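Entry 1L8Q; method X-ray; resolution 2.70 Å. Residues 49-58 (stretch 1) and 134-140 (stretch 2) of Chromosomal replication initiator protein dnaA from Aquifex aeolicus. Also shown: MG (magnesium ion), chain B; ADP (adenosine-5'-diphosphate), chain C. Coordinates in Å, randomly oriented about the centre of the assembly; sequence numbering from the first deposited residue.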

# COMPACT_ATOMS: atom_id res chain seq x y z
N GLY A 49 3.56 7.43 -3.37
CA GLY A 49 3.74 8.45 -4.38
C GLY A 49 3.80 7.98 -5.82
O GLY A 49 3.86 8.80 -6.74
N LYS A 50 3.79 6.67 -6.03
CA LYS A 50 3.90 6.12 -7.38
C LYS A 50 2.84 6.67 -8.35
O LYS A 50 3.18 7.23 -9.39
CB LYS A 50 3.87 4.57 -7.35
CG LYS A 50 4.93 3.97 -6.43
CD LYS A 50 4.89 2.44 -6.42
CE LYS A 50 3.49 1.92 -6.15
NZ LYS A 50 3.03 2.11 -4.74
N THR A 51 1.57 6.54 -8.01
CA THR A 51 0.54 6.97 -8.93
C THR A 51 0.57 8.49 -9.08
O THR A 51 0.49 9.03 -10.18
CB THR A 51 -0.83 6.48 -8.46
OG1 THR A 51 -0.87 5.04 -8.49
CG2 THR A 51 -1.93 6.89 -9.46
N HIS A 52 0.73 9.17 -7.98
CA HIS A 52 0.80 10.60 -8.01
C HIS A 52 1.90 11.07 -8.97
O HIS A 52 1.69 11.96 -9.79
CB HIS A 52 1.07 11.12 -6.60
CG HIS A 52 1.07 12.60 -6.49
ND1 HIS A 52 0.32 13.28 -5.55
CD2 HIS A 52 1.72 13.55 -7.22
CE1 HIS A 52 0.52 14.58 -5.69
NE2 HIS A 52 1.36 14.77 -6.69
N LEU A 53 3.08 10.46 -8.86
CA LEU A 53 4.21 10.87 -9.66
C LEU A 53 3.99 10.56 -11.15
O LEU A 53 4.30 11.39 -12.02
CB LEU A 53 5.48 10.22 -9.14
CG LEU A 53 6.83 10.77 -9.55
CD1 LEU A 53 6.92 12.25 -9.26
CD2 LEU A 53 7.90 10.02 -8.78
N LEU A 54 3.47 9.37 -11.46
CA LEU A 54 3.21 9.02 -12.85
C LEU A 54 2.24 10.03 -13.46
O LEU A 54 2.46 10.55 -14.56
CB LEU A 54 2.63 7.62 -12.97
CG LEU A 54 3.57 6.47 -13.33
CD1 LEU A 54 4.79 6.46 -12.45
CD2 LEU A 54 2.80 5.16 -13.24
N GLN A 55 1.17 10.30 -12.74
CA GLN A 55 0.15 11.18 -13.26
C GLN A 55 0.59 12.63 -13.32
O GLN A 55 0.13 13.40 -14.17
CB GLN A 55 -1.13 11.03 -12.46
CG GLN A 55 -1.68 9.63 -12.50
CD GLN A 55 -3.09 9.60 -13.01
OE1 GLN A 55 -3.77 8.59 -12.87
NE2 GLN A 55 -3.53 10.69 -13.59
N ALA A 56 1.47 13.03 -12.42
CA ALA A 56 1.97 14.39 -12.47
C ALA A 56 2.85 14.55 -13.71
O ALA A 56 2.79 15.58 -14.38
CB ALA A 56 2.74 14.72 -11.22
N ALA A 57 3.65 13.53 -14.03
CA ALA A 57 4.46 13.56 -15.24
C ALA A 57 3.55 13.67 -16.45
O ALA A 57 3.78 14.49 -17.33
CB ALA A 57 5.34 12.29 -15.34
N GLY A 58 2.52 12.84 -16.50
CA GLY A 58 1.61 12.84 -17.62
C GLY A 58 0.96 14.20 -17.79
O GLY A 58 0.89 14.73 -18.89
N ILE A 134 8.79 5.92 -21.57
CA ILE A 134 8.01 4.93 -20.86
C ILE A 134 8.28 5.10 -19.39
O ILE A 134 9.43 5.20 -18.97
CB ILE A 134 8.43 3.54 -21.28
CG1 ILE A 134 8.23 3.35 -22.79
CG2 ILE A 134 7.66 2.50 -20.49
CD1 ILE A 134 9.06 2.22 -23.37
N ILE A 135 7.22 5.18 -18.59
CA ILE A 135 7.38 5.21 -17.16
C ILE A 135 6.51 4.12 -16.56
O ILE A 135 5.31 4.08 -16.80
CB ILE A 135 7.03 6.56 -16.59
CG1 ILE A 135 7.82 7.65 -17.28
CG2 ILE A 135 7.33 6.62 -15.09
CD1 ILE A 135 7.54 9.01 -16.75
N LEU A 136 7.14 3.21 -15.81
CA LEU A 136 6.42 2.13 -15.17
C LEU A 136 6.45 2.37 -13.69
O LEU A 136 7.33 3.05 -13.19
CB LEU A 136 7.10 0.79 -15.44
CG LEU A 136 7.14 0.24 -16.85
CD1 LEU A 136 5.95 0.69 -17.64
CD2 LEU A 136 8.39 0.71 -17.48
N ALA A 137 5.48 1.80 -12.99
CA ALA A 137 5.49 1.83 -11.54
C ALA A 137 5.03 0.48 -11.04
O ALA A 137 4.23 -0.21 -11.70
CB ALA A 137 4.59 2.89 -11.03
N SER A 138 5.57 0.07 -9.89
CA SER A 138 5.29 -1.24 -9.35
C SER A 138 5.41 -1.19 -7.85
O SER A 138 5.99 -0.25 -7.32
CB SER A 138 6.25 -2.27 -9.90
OG SER A 138 6.20 -3.45 -9.11
N ASP A 139 4.88 -2.19 -7.17
CA ASP A 139 4.98 -2.21 -5.74
C ASP A 139 6.22 -2.99 -5.35
O ASP A 139 6.51 -3.17 -4.19
CB ASP A 139 3.72 -2.82 -5.08
CG ASP A 139 3.58 -4.30 -5.36
OD1 ASP A 139 4.16 -4.77 -6.36
OD2 ASP A 139 2.90 -5.07 -4.66
N ARG A 140 6.93 -3.50 -6.34
CA ARG A 140 8.11 -4.28 -6.03
C ARG A 140 9.13 -4.18 -7.14
O ARG A 140 8.78 -3.86 -8.27
CB ARG A 140 7.73 -5.74 -5.77
CG ARG A 140 7.20 -6.45 -6.98
CD ARG A 140 6.38 -7.66 -6.65
NE ARG A 140 5.36 -7.35 -5.66
CZ ARG A 140 4.44 -8.20 -5.23
NH1 ARG A 140 4.40 -9.44 -5.71
NH2 ARG A 140 3.56 -7.82 -4.32
MG MG B . -0.79 3.97 -6.87
PB ADP C . 0.77 4.85 -4.43
O1B ADP C . 0.38 5.03 -5.90
O2B ADP C . 2.24 4.63 -4.20
O3B ADP C . -0.12 3.90 -3.69
PA ADP C . -0.32 7.36 -4.51
O1A ADP C . 0.49 7.99 -5.63
O2A ADP C . -1.60 6.71 -5.00
O3A ADP C . 0.53 6.25 -3.75
O5' ADP C . -0.60 8.44 -3.38
C5' ADP C . -1.40 8.12 -2.26
C4' ADP C . -1.93 9.44 -1.75
O4' ADP C . -0.90 10.14 -1.02
C3' ADP C . -2.30 10.32 -2.92
O3' ADP C . -3.39 11.11 -2.47
C2' ADP C . -1.07 11.18 -3.10
O2' ADP C . -1.27 12.43 -3.73
C1' ADP C . -0.58 11.36 -1.69
N9 ADP C . 0.88 11.54 -1.76
C8 ADP C . 1.80 10.57 -1.94
N7 ADP C . 3.06 11.11 -1.96
C5 ADP C . 2.93 12.43 -1.81
C6 ADP C . 3.85 13.58 -1.75
N6 ADP C . 5.18 13.42 -1.86
N1 ADP C . 3.32 14.80 -1.58
C2 ADP C . 1.99 14.99 -1.46
N3 ADP C . 1.11 13.98 -1.51
C4 ADP C . 1.51 12.71 -1.68
O HOH W 1 -0.87 2.27 -5.52
O HOH W 2 0.56 2.67 -7.98
O HOH W 3 -2.28 4.44 -5.95
O HOH W 4 -2.01 2.62 -7.91

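The helix of residues 50-58 lies against the strand of residues 134-138 in a nearly antiparallel arrangement, with an angle of 167° between their N-to-C directions and a closest axial approach of 9.0 Å. This spacing leaves room for one thin layer of side chains. Lys50 sits over Ala137, with their CA atoms 6.2 Å apart, and Leu54 over Ile135, at 7.1 Å between CA atoms, so one helical turn spans two strand residues. No hydrogen bond crosses the interface, which buries 291 Å² in total; the fit is one of shape.

On the strand, Ile135 and Ala137 point toward the helix, whereas Leu136 between them points away. The small methyl of Ala137 fills the shallow place between Lys50 and Leu54: Ala137 CB lies 4.1 Å from Lys50 CB and 3.6 Å from Leu54 CD2. Although the CA-to-CB bond of Leu54 points sideways, the end of the side chain comes nearer the strand, and its CD1 reaches to 3.7 Å from Ile135 CG2. Farther along, the sizes are reversed. Ala57 is short, and the extended mt side chain of Ile135 rises to meet it, with Ile135 CD1 4.2 Å from Ala57 CB. These contacts bring together apolar groups buried from solvent.

At the other end, the aliphatic part of Lys50 runs along the end of the strand, where its CD lies 3.0 Å from Ser138 O, a tight approach to the backbone. The m turns at chi3 and chi4 carry NZ to ADP, where it donates a 2.7 Å hydrogen bond to O2B, so the methylenes pack while the charge meets phosphate. Ser138 points away from the helix, and its OG instead donates a 2.7 Å hydrogen bond to Arg140 O.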